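Local coordinates for protein beta-glucosidase (Chaetomella raphigera, PDB 6JXG) that probably hydrolyses terminal, non-reducing beta-D-glucosyl residues to release beta-D-glucose, as a secreted family 3 glycoside hydrolase of cellulose breakdown, at residues L219-G227 with S599-K607; L609-V620 with K662-K673. All coordinates share one frame; numbering follows the deposited sequence.

Contact 1 of 2, residues L219-G227 with S599-K607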
ATOM      1  N   LEU A 219      10.362 -13.618  11.695  1.00 12.97           N
ATOM      2  CA  LEU A 219       8.947 -13.352  11.988  1.00 12.07           C
ATOM      3  C   LEU A 219       8.563 -13.914  13.379  1.00 12.27           C
ATOM      4  O   LEU A 219       8.040 -13.167  14.249  1.00 10.71           O
ATOM      5  CB  LEU A 219       8.057 -13.997  10.925  1.00 13.27           C
ATOM      6  CG  LEU A 219       7.686 -13.205   9.648  1.00 15.60           C
ATOM      7  CD1 LEU A 219       8.156 -11.797   9.475  1.00 16.27           C
ATOM      8  CD2 LEU A 219       7.322 -14.048   8.409  1.00 15.76           C
ATOM      9  N   LYS A 220       8.764 -15.216  13.559  1.00 10.59           N
ATOM     10  CA  LYS A 220       8.304 -15.856  14.791  1.00 12.20           C
ATOM     11  C   LYS A 220       9.244 -15.701  15.984  1.00 13.66           C
ATOM     12  O   LYS A 220       8.778 -15.837  17.134  1.00 14.26           O
ATOM     13  CB  LYS A 220       8.019 -17.328  14.519  1.00 12.13           C
ATOM     14  CG  LYS A 220       6.981 -17.506  13.400  1.00 12.43           C
ATOM     15  CD  LYS A 220       6.689 -18.924  13.012  1.00 12.16           C
ATOM     16  CE  LYS A 220       5.449 -19.020  12.130  1.00 13.10           C
ATOM     17  NZ  LYS A 220       5.229 -20.412  11.730  1.00 12.80           N
ATOM     18  N   GLY A 221      10.533 -15.456  15.715  1.00 13.53           N
ATOM     19  CA  GLY A 221      11.566 -15.294  16.789  1.00 14.29           C
ATOM     20  C   GLY A 221      11.723 -13.819  17.174  1.00 14.59           C
ATOM     21  O   GLY A 221      11.153 -13.373  18.174  1.00 13.92           O
ATOM     22  N   GLU A 222      12.429 -13.067  16.332  1.00 16.24           N
ATOM     23  CA  GLU A 222      12.738 -11.690  16.602  1.00 16.71           C
ATOM     24  C   GLU A 222      11.468 -10.898  16.855  1.00 15.97           C
ATOM     25  O   GLU A 222      11.426 -10.136  17.747  1.00 14.94           O
ATOM     26  CB  GLU A 222      13.524 -10.984  15.487  1.00 20.38           C
ATOM     27  CG  GLU A 222      14.880 -11.482  15.179  1.00 24.65           C
ATOM     28  CD  GLU A 222      15.765 -10.469  14.383  1.00 30.94           C
ATOM     29  OE1 GLU A 222      16.957 -10.798  14.269  1.00 22.89           O
ATOM     30  OE2 GLU A 222      15.276  -9.434  13.910  1.00 34.13           O
ATOM     31  N   LEU A 223      10.476 -11.085  16.010  1.00 14.49           N
ATOM     32  CA  LEU A 223       9.275 -10.316  16.060  1.00 12.94           C
ATOM     33  C   LEU A 223       8.105 -11.026  16.848  1.00 13.25           C
ATOM     34  O   LEU A 223       7.049 -10.427  17.019  1.00 10.94           O
ATOM     35  CB  LEU A 223       8.890  -9.865  14.656  1.00 13.66           C
ATOM     36  CG  LEU A 223       9.933  -8.992  13.904  1.00 13.13           C
ATOM     37  CD1 LEU A 223       9.440  -8.669  12.532  1.00 13.96           C
ATOM     38  CD2 LEU A 223      10.164  -7.710  14.709  1.00 14.18           C
ATOM     39  N   ASP A 224       8.329 -12.268  17.332  1.00 13.24           N
ATOM     40  CA  ASP A 224       7.382 -12.946  18.187  1.00 14.07           C
ATOM     41  C   ASP A 224       5.970 -12.994  17.617  1.00 14.74           C
ATOM     42  O   ASP A 224       4.976 -12.886  18.349  1.00 15.22           O
ATOM     43  CB  ASP A 224       7.408 -12.280  19.542  1.00 16.55           C
ATOM     44  CG  ASP A 224       6.905 -13.183  20.666  1.00 17.93           C
ATOM     45  OD1 ASP A 224       6.359 -12.607  21.624  1.00 19.39           O
ATOM     46  OD2 ASP A 224       6.964 -14.414  20.523  1.00 18.14           O
ATOM     47  N   PHE A 225       5.906 -13.227  16.308  1.00 13.21           N
ATOM     48  CA  PHE A 225       4.657 -13.283  15.631  1.00 13.41           C
ATOM     49  C   PHE A 225       3.858 -14.514  16.112  1.00 14.27           C
ATOM     50  O   PHE A 225       4.378 -15.663  16.094  1.00 14.68           O
ATOM     51  CB  PHE A 225       4.956 -13.372  14.144  1.00 13.14           C
ATOM     52  CG  PHE A 225       3.738 -13.590  13.268  1.00 13.86           C
ATOM     53  CD1 PHE A 225       2.645 -12.710  13.298  1.00 14.33           C
ATOM     54  CD2 PHE A 225       3.715 -14.644  12.348  1.00 12.96           C
ATOM     55  CE1 PHE A 225       1.540 -12.916  12.434  1.00 13.04           C
ATOM     56  CE2 PHE A 225       2.577 -14.862  11.562  1.00 13.94           C
ATOM     57  CZ  PHE A 225       1.530 -13.986  11.586  1.00 12.57           C
ATOM     58  N   GLN A 226       2.611 -14.290  16.503  1.00 14.03           N
ATOM     59  CA  GLN A 226       1.757 -15.343  17.069  1.00 14.09           C
ATOM     60  C   GLN A 226       0.769 -15.970  16.075  1.00 14.12           C
ATOM     61  O   GLN A 226       0.251 -17.055  16.361  1.00 14.51           O
ATOM     62  CB  GLN A 226       0.991 -14.824  18.280  1.00 13.66           C
ATOM     63  CG  GLN A 226       1.858 -14.306  19.419  1.00 16.03           C
ATOM     64  CD  GLN A 226       2.634 -15.432  20.037  1.00 17.22           C
ATOM     65  OE1 GLN A 226       2.047 -16.468  20.419  1.00 19.42           O
ATOM     66  NE2 GLN A 226       3.954 -15.286  20.107  1.00 17.32           N
ATOM     67  N   GLY A 227       0.567 -15.351  14.894  1.00 13.42           N
ATOM     68  CA  GLY A 227      -0.227 -15.921  13.847  1.00 12.07           C
ATOM     69  C   GLY A 227       0.473 -16.947  12.958  1.00 11.66           C
ATOM     70  O   GLY A 227       1.481 -17.602  13.329  1.00 10.95           O
ATOM     71  N   SER A 599      12.587  -4.976  27.942  1.00 28.60           N
ATOM     72  CA  SER A 599      13.119  -5.937  26.937  1.00 30.29           C
ATOM     73  C   SER A 599      12.195  -7.190  26.816  1.00 28.76           C
ATOM     74  O   SER A 599      12.517  -8.126  26.094  1.00 27.71           O
ATOM     75  CB  SER A 599      14.484  -6.423  27.367  1.00 32.28           C
ATOM     76  OG  SER A 599      14.277  -7.042  28.634  1.00 32.80           O
ATOM     77  N   THR A 600      11.066  -7.219  27.518  1.00 28.20           N
ATOM     78  CA  THR A 600      10.236  -8.401  27.436  1.00 32.33           C
ATOM     79  C   THR A 600       9.704  -8.438  25.944  1.00 32.04           C
ATOM     80  O   THR A 600       9.261  -7.429  25.363  1.00 29.59           O
ATOM     81  CB  THR A 600       9.176  -8.568  28.573  1.00 38.14           C
ATOM     82  OG1 THR A 600       7.842  -8.545  28.063  1.00 42.48           O
ATOM     83  CG2 THR A 600       9.291  -7.541  29.730  1.00 33.66           C
ATOM     84  N   LEU A 601       9.906  -9.587  25.320  1.00 32.07           N
ATOM     85  CA  LEU A 601       9.489  -9.843  23.952  1.00 32.29           C
ATOM     86  C   LEU A 601       7.959  -9.898  23.861  1.00 25.96           C
ATOM     87  O   LEU A 601       7.280 -10.561  24.670  1.00 22.63           O
ATOM     88  CB  LEU A 601      10.076 -11.203  23.518  1.00 36.34           C
ATOM     89  CG  LEU A 601      10.594 -11.327  22.093  1.00 40.46           C
ATOM     90  CD1 LEU A 601       9.810 -10.468  21.135  1.00 45.99           C
ATOM     91  CD2 LEU A 601      12.038 -10.872  22.020  1.00 46.16           C
ATOM     92  N   ALA A 602       7.399  -9.191  22.883  1.00 21.41           N
ATOM     93  CA  ALA A 602       5.967  -9.271  22.549  1.00 18.28           C
ATOM     94  C   ALA A 602       5.863  -9.189  21.019  1.00 17.02           C
ATOM     95  O   ALA A 602       6.834  -8.825  20.358  1.00 16.28           O
ATOM     96  CB  ALA A 602       5.206  -8.127  23.174  1.00 19.22           C
ATOM     97  N   PRO A 603       4.685  -9.468  20.442  1.00 17.09           N
ATOM     98  CA  PRO A 603       4.649  -9.320  18.962  1.00 17.81           C
ATOM     99  C   PRO A 603       5.089  -7.930  18.573  1.00 15.88           C
ATOM    100  O   PRO A 603       4.635  -6.953  19.172  1.00 15.72           O
ATOM    101  CB  PRO A 603       3.186  -9.582  18.612  1.00 17.66           C
ATOM    102  CG  PRO A 603       2.768 -10.529  19.671  1.00 17.87           C
ATOM    103  CD  PRO A 603       3.478 -10.103  20.946  1.00 17.69           C
ATOM    104  N   GLY A 604       6.002  -7.874  17.604  1.00 15.58           N
ATOM    105  CA  GLY A 604       6.599  -6.667  17.133  1.00 16.73           C
ATOM    106  C   GLY A 604       8.018  -6.488  17.619  1.00 16.52           C
ATOM    107  O   GLY A 604       8.749  -5.649  17.065  1.00 17.67           O
ATOM    108  N   GLY A 605       8.443  -7.265  18.620  1.00 16.44           N
ATOM    109  CA  GLY A 605       9.817  -7.129  19.112  1.00 16.80           C
ATOM    110  C   GLY A 605       9.796  -6.744  20.567  1.00 16.63           C
ATOM    111  O   GLY A 605       8.739  -6.809  21.194  1.00 15.46           O
ATOM    112  N   PRO A 606      10.970  -6.413  21.143  1.00 19.23           N
ATOM    113  CA  PRO A 606      11.017  -5.990  22.540  1.00 20.70           C
ATOM    114  C   PRO A 606      10.013  -4.887  22.773  1.00 19.92           C
ATOM    115  O   PRO A 606       9.984  -3.915  21.986  1.00 18.14           O
ATOM    116  CB  PRO A 606      12.447  -5.458  22.686  1.00 21.85           C
ATOM    117  CG  PRO A 606      13.245  -6.153  21.615  1.00 21.48           C
ATOM    118  CD  PRO A 606      12.300  -6.659  20.574  1.00 20.52           C
ATOM    119  N   LYS A 607       9.211  -5.033  23.817  1.00 18.94           N
ATOM    120  CA  LYS A 607       8.062  -4.228  24.053  1.00 22.95           C
ATOM    121  C   LYS A 607       8.466  -2.755  24.138  1.00 22.91           C
ATOM    122  O   LYS A 607       7.759  -1.869  23.660  1.00 25.10           O
ATOM    123  CB  LYS A 607       7.427  -4.703  25.342  1.00 29.97           C
ATOM    124  CG  LYS A 607       6.074  -4.132  25.704  1.00 35.91           C
ATOM    125  CD  LYS A 607       5.489  -4.779  26.979  1.00 43.89           C
ATOM    126  CE  LYS A 607       5.923  -6.242  27.130  1.00 50.48           C
ATOM    127  NZ  LYS A 607       5.122  -7.068  28.074  1.00 56.14           N
TER

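Contact 2 of 2, residues L609-V620 with K662-K673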
ATOM      1  N   LEU A 609      10.458  -1.028  22.445  1.00 17.07           N
ATOM      2  CA  LEU A 609      10.501  -0.373  21.146  1.00 16.48           C
ATOM      3  C   LEU A 609       9.333   0.525  20.804  1.00 16.08           C
ATOM      4  O   LEU A 609       9.501   1.571  20.086  1.00 17.48           O
ATOM      5  CB  LEU A 609      10.769  -1.383  20.046  1.00 18.72           C
ATOM      6  CG  LEU A 609      12.140  -2.050  19.996  1.00 20.99           C
ATOM      7  CD1 LEU A 609      12.235  -2.893  18.739  1.00 22.09           C
ATOM      8  CD2 LEU A 609      13.302  -1.083  20.061  1.00 23.02           C
ATOM      9  N   TYR A 610       8.141   0.156  21.265  1.00 16.44           N
ATOM     10  CA  TYR A 610       6.943   0.827  20.936  1.00 17.15           C
ATOM     11  C   TYR A 610       6.468   1.745  22.057  1.00 17.21           C
ATOM     12  O   TYR A 610       5.457   2.362  21.901  1.00 18.80           O
ATOM     13  CB  TYR A 610       5.840  -0.213  20.533  1.00 17.73           C
ATOM     14  CG  TYR A 610       6.305  -1.088  19.394  1.00 16.54           C
ATOM     15  CD1 TYR A 610       6.070  -0.730  18.097  1.00 16.70           C
ATOM     16  CD2 TYR A 610       7.044  -2.250  19.624  1.00 15.39           C
ATOM     17  CE1 TYR A 610       6.530  -1.502  17.045  1.00 17.31           C
ATOM     18  CE2 TYR A 610       7.530  -2.980  18.593  1.00 16.45           C
ATOM     19  CZ  TYR A 610       7.237  -2.610  17.292  1.00 16.71           C
ATOM     20  OH  TYR A 610       7.711  -3.360  16.264  1.00 18.97           O
ATOM     21  N   ASP A 611       7.200   1.922  23.154  1.00 17.54           N
ATOM     22  CA  ASP A 611       6.792   2.942  24.118  1.00 17.62           C
ATOM     23  C   ASP A 611       6.942   4.350  23.477  1.00 16.18           C
ATOM     24  O   ASP A 611       7.931   4.603  22.786  1.00 14.46           O
ATOM     25  CB  ASP A 611       7.757   2.964  25.325  1.00 21.60           C
ATOM     26  CG  ASP A 611       7.714   1.686  26.204  1.00 24.03           C
ATOM     27  OD1 ASP A 611       6.673   1.048  26.250  1.00 25.31           O
ATOM     28  OD2 ASP A 611       8.749   1.398  26.849  1.00 24.86           O
ATOM     29  N   ILE A 612       6.039   5.277  23.787  1.00 15.21           N
ATOM     30  CA  ILE A 612       6.189   6.645  23.387  1.00 15.82           C
ATOM     31  C   ILE A 612       7.215   7.305  24.321  1.00 17.32           C
ATOM     32  O   ILE A 612       7.034   7.293  25.521  1.00 19.28           O
ATOM     33  CB  ILE A 612       4.870   7.345  23.428  1.00 17.29           C
ATOM     34  CG1 ILE A 612       3.902   6.703  22.417  1.00 18.88           C
ATOM     35  CG2 ILE A 612       5.060   8.837  23.169  1.00 16.47           C
ATOM     36  CD1 ILE A 612       4.348   6.902  20.978  1.00 19.25           C
ATOM     37  N   VAL A 613       8.333   7.764  23.790  1.00 15.64           N
ATOM     38  CA  VAL A 613       9.401   8.364  24.615  1.00 17.08           C
ATOM     39  C   VAL A 613       9.488   9.874  24.471  1.00 17.05           C
ATOM     40  O   VAL A 613      10.095  10.528  25.303  1.00 16.42           O
ATOM     41  CB  VAL A 613      10.771   7.698  24.376  1.00 18.58           C
ATOM     42  CG1 VAL A 613      10.672   6.205  24.758  1.00 19.52           C
ATOM     43  CG2 VAL A 613      11.227   7.795  22.940  1.00 21.04           C
ATOM     44  N   ALA A 614       8.883  10.455  23.434  1.00 15.48           N
ATOM     45  CA  ALA A 614       9.025  11.897  23.202  1.00 14.95           C
ATOM     46  C   ALA A 614       7.893  12.403  22.358  1.00 15.43           C
ATOM     47  O   ALA A 614       7.239  11.645  21.661  1.00 13.59           O
ATOM     48  CB  ALA A 614      10.335  12.181  22.480  1.00 14.74           C
ATOM     49  N   THR A 615       7.628  13.704  22.437  1.00 17.32           N
ATOM     50  CA  THR A 615       6.589  14.285  21.651  1.00 16.55           C
ATOM     51  C   THR A 615       7.074  15.635  21.128  1.00 15.89           C
ATOM     52  O   THR A 615       7.726  16.384  21.861  1.00 15.05           O
ATOM     53  CB  THR A 615       5.366  14.541  22.534  1.00 16.85           C
ATOM     54  OG1 THR A 615       4.804  13.300  22.899  1.00 17.44           O
ATOM     55  CG2 THR A 615       4.281  15.270  21.784  1.00 15.62           C
ATOM     56  N   VAL A 616       6.733  15.918  19.867  1.00 13.83           N
ATOM     57  CA  VAL A 616       7.093  17.156  19.195  1.00 14.80           C
ATOM     58  C   VAL A 616       5.777  17.826  18.771  1.00 15.82           C
ATOM     59  O   VAL A 616       4.809  17.092  18.358  1.00 15.02           O
ATOM     60  CB  VAL A 616       7.967  16.837  17.958  1.00 14.89           C
ATOM     61  CG1 VAL A 616       8.169  18.040  17.054  1.00 14.97           C
ATOM     62  CG2 VAL A 616       9.272  16.187  18.383  1.00 16.94           C
ATOM     63  N   THR A 617       5.685  19.177  18.903  1.00 13.97           N
ATOM     64  CA  THR A 617       4.549  19.863  18.406  1.00 15.09           C
ATOM     65  C   THR A 617       4.917  21.078  17.612  1.00 16.23           C
ATOM     66  O   THR A 617       6.053  21.548  17.655  1.00 14.27           O
ATOM     67  CB  THR A 617       3.504  20.268  19.468  1.00 16.28           C
ATOM     68  OG1 THR A 617       3.972  21.384  20.228  1.00 16.24           O
ATOM     69  CG2 THR A 617       3.208  19.065  20.408  1.00 15.49           C
ATOM     70  N   ALA A 618       3.923  21.579  16.894  1.00 15.01           N
ATOM     71  CA  ALA A 618       4.080  22.853  16.188  1.00 15.34           C
ATOM     72  C   ALA A 618       2.739  23.464  15.964  1.00 15.09           C
ATOM     73  O   ALA A 618       1.680  22.782  16.049  1.00 13.78           O
ATOM     74  CB  ALA A 618       4.842  22.682  14.860  1.00 14.66           C
ATOM     75  N   LYS A 619       2.764  24.767  15.698  1.00 15.16           N
ATOM     76  CA  LYS A 619       1.557  25.479  15.344  1.00 15.83           C
ATOM     77  C   LYS A 619       1.516  25.711  13.845  1.00 14.87           C
ATOM     78  O   LYS A 619       2.520  26.180  13.259  1.00 14.83           O
ATOM     79  CB  LYS A 619       1.479  26.850  16.040  1.00 17.20           C
ATOM     80  CG  LYS A 619       0.291  27.676  15.560  1.00 19.62           C
ATOM     81  CD  LYS A 619      -0.042  28.712  16.621  1.00 27.36           C
ATOM     82  CE  LYS A 619       0.790  29.959  16.559  1.00 33.11           C
ATOM     83  NZ  LYS A 619       0.489  30.548  15.251  1.00 37.48           N
ATOM     84  N   VAL A 620       0.348  25.418  13.227  1.00 13.23           N
ATOM     85  CA  VAL A 620       0.205  25.599  11.791  1.00 12.56           C
ATOM     86  C   VAL A 620      -0.973  26.554  11.609  1.00 13.59           C
ATOM     87  O   VAL A 620      -2.008  26.467  12.345  1.00 12.50           O
ATOM     88  CB  VAL A 620      -0.183  24.279  11.106  1.00 13.76           C
ATOM     89  CG1 VAL A 620      -0.422  24.490   9.635  1.00 13.67           C
ATOM     90  CG2 VAL A 620       0.919  23.249  11.319  1.00 15.21           C
ATOM     91  N   LYS A 662      -7.031  30.673  10.326  1.00 17.49           N
ATOM     92  CA  LYS A 662      -7.048  29.918  11.589  1.00 18.54           C
ATOM     93  C   LYS A 662      -5.781  29.067  11.822  1.00 16.01           C
ATOM     94  O   LYS A 662      -5.026  28.711  10.904  1.00 13.04           O
ATOM     95  CB  LYS A 662      -8.273  29.023  11.728  1.00 18.59           C
ATOM     96  CG  LYS A 662      -9.568  29.626  11.254  1.00 25.21           C
ATOM     97  CD  LYS A 662     -10.093  30.640  12.228  1.00 27.19           C
ATOM     98  CE  LYS A 662     -11.469  31.133  11.806  1.00 28.42           C
ATOM     99  NZ  LYS A 662     -11.609  32.502  12.320  1.00 28.92           N
ATOM    100  N   SER A 663      -5.570  28.726  13.096  1.00 16.21           N
ATOM    101  CA  SER A 663      -4.352  28.079  13.526  1.00 16.58           C
ATOM    102  C   SER A 663      -4.739  26.893  14.372  1.00 15.42           C
ATOM    103  O   SER A 663      -5.827  26.859  14.959  1.00 15.23           O
ATOM    104  CB  SER A 663      -3.468  29.011  14.380  1.00 17.93           C
ATOM    105  OG  SER A 663      -3.032  30.170  13.692  1.00 18.61           O
ATOM    106  N   GLY A 664      -3.858  25.925  14.392  1.00 15.33           N
ATOM    107  CA  GLY A 664      -4.025  24.702  15.215  1.00 15.97           C
ATOM    108  C   GLY A 664      -2.697  24.093  15.568  1.00 15.30           C
ATOM    109  O   GLY A 664      -1.669  24.496  15.057  1.00 16.43           O
ATOM    110  N   THR A 665      -2.725  23.113  16.453  1.00 13.80           N
ATOM    111  CA  THR A 665      -1.521  22.391  16.818  1.00 14.86           C
ATOM    112  C   THR A 665      -1.406  21.013  16.151  1.00 14.95           C
ATOM    113  O   THR A 665      -2.377  20.279  16.093  1.00 14.39           O
ATOM    114  CB  THR A 665      -1.481  22.233  18.300  1.00 14.61           C
ATOM    115  OG1 THR A 665      -1.378  23.558  18.896  1.00 15.25           O
ATOM    116  CG2 THR A 665      -0.291  21.417  18.707  1.00 14.19           C
ATOM    117  N   VAL A 666      -0.241  20.715  15.615  1.00 15.77           N
ATOM    118  CA  VAL A 666       0.115  19.363  15.139  1.00 16.01           C
ATOM    119  C   VAL A 666       0.999  18.700  16.140  1.00 14.99           C
ATOM    120  O   VAL A 666       1.764  19.341  16.782  1.00 15.84           O
ATOM    121  CB  VAL A 666       0.711  19.366  13.699  1.00 13.82           C
ATOM    122  CG1 VAL A 666      -0.353  19.855  12.780  1.00 14.03           C
ATOM    123  CG2 VAL A 666       1.952  20.201  13.595  1.00 15.52           C
ATOM    124  N   THR A 667       0.864  17.384  16.255  1.00 14.73           N
ATOM    125  CA  THR A 667       1.523  16.614  17.304  1.00 14.77           C
ATOM    126  C   THR A 667       2.127  15.385  16.720  1.00 13.48           C
ATOM    127  O   THR A 667       1.453  14.688  15.926  1.00 14.31           O
ATOM    128  CB  THR A 667       0.488  16.260  18.375  1.00 15.41           C
ATOM    129  OG1 THR A 667       0.110  17.488  19.012  1.00 15.28           O
ATOM    130  CG2 THR A 667       1.017  15.303  19.361  1.00 16.68           C
ATOM    131  N   PHE A 668       3.386  15.131  17.065  1.00 11.95           N
ATOM    132  CA  PHE A 668       4.072  13.934  16.602  1.00 11.66           C
ATOM    133  C   PHE A 668       4.548  13.168  17.828  1.00 12.81           C
ATOM    134  O   PHE A 668       5.438  13.652  18.492  1.00 11.55           O
ATOM    135  CB  PHE A 668       5.299  14.267  15.699  1.00 11.37           C
ATOM    136  CG  PHE A 668       5.010  15.324  14.663  1.00 11.69           C
ATOM    137  CD1 PHE A 668       4.163  15.031  13.566  1.00 12.74           C
ATOM    138  CD2 PHE A 668       5.460  16.617  14.823  1.00 11.75           C
ATOM    139  CE1 PHE A 668       3.906  15.988  12.566  1.00 12.06           C
ATOM    140  CE2 PHE A 668       5.123  17.611  13.856  1.00 13.10           C
ATOM    141  CZ  PHE A 668       4.363  17.285  12.711  1.00 13.71           C
ATOM    142  N   ASN A 669       3.987  11.978  18.076  1.00 12.00           N
ATOM    143  CA  ASN A 669       4.466  11.096  19.163  1.00 13.61           C
ATOM    144  C   ASN A 669       5.484  10.076  18.669  1.00 13.45           C
ATOM    145  O   ASN A 669       5.234   9.337  17.685  1.00 13.60           O
ATOM    146  CB  ASN A 669       3.262  10.422  19.803  1.00 14.10           C
ATOM    147  CG  ASN A 669       2.326  11.413  20.434  1.00 16.15           C
ATOM    148  OD1 ASN A 669       2.752  12.271  21.231  1.00 14.88           O
ATOM    149  ND2 ASN A 669       1.051  11.343  20.065  1.00 16.65           N
ATOM    150  N   LEU A 670       6.649  10.084  19.301  1.00 12.77           N
ATOM    151  CA  LEU A 670       7.773   9.299  18.876  1.00 14.13           C
ATOM    152  C   LEU A 670       7.944   8.051  19.742  1.00 15.98           C
ATOM    153  O   LEU A 670       7.973   8.116  21.002  1.00 16.77           O
ATOM    154  CB  LEU A 670       9.078  10.111  18.909  1.00 13.34           C
ATOM    155  CG  LEU A 670       9.130  11.260  17.934  1.00 13.83           C
ATOM    156  CD1 LEU A 670      10.260  12.232  18.334  1.00 15.08           C
ATOM    157  CD2 LEU A 670       9.383  10.719  16.530  1.00 13.58           C
ATOM    158  N   ARG A 671       7.996   6.916  19.070  1.00 14.08           N
ATOM    159  CA  ARG A 671       8.297   5.656  19.742  1.00 14.12           C
ATOM    160  C   ARG A 671       9.802   5.562  19.952  1.00 12.94           C
ATOM    161  O   ARG A 671      10.576   6.147  19.206  1.00 12.82           O
ATOM    162  CB  ARG A 671       7.833   4.479  18.865  1.00 13.69           C
ATOM    163  CG  ARG A 671       6.327   4.384  18.647  1.00 13.02           C
ATOM    164  CD  ARG A 671       6.014   3.417  17.537  1.00 13.60           C
ATOM    165  NE  ARG A 671       6.616   3.860  16.261  1.00 14.31           N
ATOM    166  CZ  ARG A 671       6.449   3.185  15.139  1.00 16.87           C
ATOM    167  NH1 ARG A 671       5.688   2.088  15.104  1.00 17.41           N
ATOM    168  NH2 ARG A 671       7.067   3.582  14.066  1.00 18.15           N
ATOM    169  N   ARG A 672      10.244   4.780  20.903  1.00 14.13           N
ATOM    170  CA  ARG A 672      11.658   4.544  21.038  1.00 13.81           C
ATOM    171  C   ARG A 672      12.284   4.078  19.739  1.00 14.55           C
ATOM    172  O   ARG A 672      13.380   4.496  19.376  1.00 13.86           O
ATOM    173  CB  ARG A 672      11.908   3.495  22.186  1.00 15.40           C
ATOM    174  CG  ARG A 672      13.366   3.112  22.350  1.00 16.33           C
ATOM    175  CD  ARG A 672      13.790   2.577  23.765  1.00 21.21           C
ATOM    176  NE  ARG A 672      12.642   2.341  24.574  1.00 28.83           N
ATOM    177  CZ  ARG A 672      12.255   2.927  25.689  1.00 26.81           C
ATOM    178  NH1 ARG A 672      12.949   3.791  26.379  1.00 26.82           N
ATOM    179  NH2 ARG A 672      11.098   2.544  26.138  1.00 33.10           N
ATOM    180  N   LYS A 673      11.594   3.171  19.017  1.00 14.21           N
ATOM    181  CA  LYS A 673      12.071   2.658  17.732  1.00 12.99           C
ATOM    182  C   LYS A 673      12.304   3.768  16.717  1.00 13.23           C
ATOM    183  O   LYS A 673      13.172   3.655  15.885  1.00 13.73           O
ATOM    184  CB  LYS A 673      11.071   1.636  17.146  1.00 14.05           C
ATOM    185  CG  LYS A 673      11.704   0.811  16.057  1.00 15.84           C
ATOM    186  CD  LYS A 673      10.721  -0.271  15.529  1.00 16.03           C
ATOM    187  CE  LYS A 673      11.372  -1.200  14.538  1.00 16.16           C
ATOM    188  NZ  LYS A 673      10.470  -2.256  13.980  1.00 15.56           N
TER

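Contact 1 of 2, residues L219-G227 with S599-K607
A chi1 of -157° swings the carboxylate of Asp224 to the far side from its own backbone N, and OD1 comes to rest 3.5 Å from Ala602 CA. Leu223 turns the other way, its CG opposite the carbonyl carbon (chi1 -59°), which brings CD2 within 3.4 Å of Gly604 O. The CB of Asp224 meets Leu601 CD1 at 3.4 Å. Asp224 leaves the end of helix 214-222 with positive phi, in the TIM-barrel-like N-terminal domain of family 3, just before strand 228-231. Against it lies a tight two-stranded hairpin with a type II turn from Ala602 to Gly605, inserted between strands 582-591 and 612-622. The junction is pinned by Gly604 N, which donates to Leu223 O over 2.8 Å; the same oxygen receives a CA-H...O contact from Pro603. Pro603 CG packs 3.5 Å from Asp224 O and 3.9 Å from Gln226 CG. The bent chain of Gln226 sends NE2 back to Asp224 O (3.1 Å), approaching from above the carbonyl plane, while its OE1 accepts from Gly2 N. Asp3 OD2 lies close to Asp224 OD1, a like-charged proximity that would probably raise the proton affinity of the pair. A glycine in place of Asp224 removes CB and the carboxylate, so Leu601 CD1 would probably lose its support and a gap is likely to open beside Ala602. Leu223 and Pro603 both also touch Ile190 of helix 184-191.

Contact 2 of 2, residues L609-V620 with K662-K673
Val616 with Phe668, Ala618 with Val666 and Val620 with Gly664 each use both backbone N-H and C=O on one another, joining two antiparallel strands in the three-stranded sheet of the fibronectin type III-like domain. The Phe668 N to Val616 O bond is the shortest of the six, at 2.7 Å. A classic beta bulge sets two residues, Val613 and Ala614, opposite the single Leu670, whose O accepts from Val613 N at 2.8 Å and, weakly, from Ala614 N, while Leu670 N donates to Ala614 O. Beyond the bulge the pairing goes on outside the regular strands, with Arg672 N bound to Asp611 O (3.0 Å) and Lys673 N to Leu609 O (2.8 Å). The Arg672 guanidinium is gripped at its edge, where NH2 forms a salt bridge to Asp611 OD2 (2.7 Å), carboxylate and guanidinium planes 82° apart; Val613 CG1 covers one face, and NE reaches Gly608 O. Thr615, its OG1 opposite the carbonyl carbon (chi1 -69°), donates to Asn669 OD1 in the carbonyl plane at 2.8 Å. Thr617 OG1 finds Thr588 of strand 582-591 instead, and Arg671 bridges to Asp674 and Asp188. The sheet face bearing Phe668, Val666 and Leu670 packs on Ala632 and Leu634 of strand 628-637. Within that buried layer, Val616 CG1 lies 3.8 Å from Phe668 CD2.

How the contacts relate
Contact 1 is small and mostly buried, a hairpin tip set against a helix end with one backbone bond between the two segments. Contact 2 is a long strand pairing, buried on the sandwich face and more open on the face of Thr615 and Lys619, where hydroxyls, an amide and charges take over. The two are in series along the chain, their centres about 25 Å apart, yet they meet where Tyr610 OH comes within 2.6 Å of Gly604 O, probably a hydrogen bond. Helix 184-191 serves both, backing the two segments of contact 1 and, in contact 2, Tyr610 and Lys673. Contact 1 thus joins two domains, contact 2 mainly builds one.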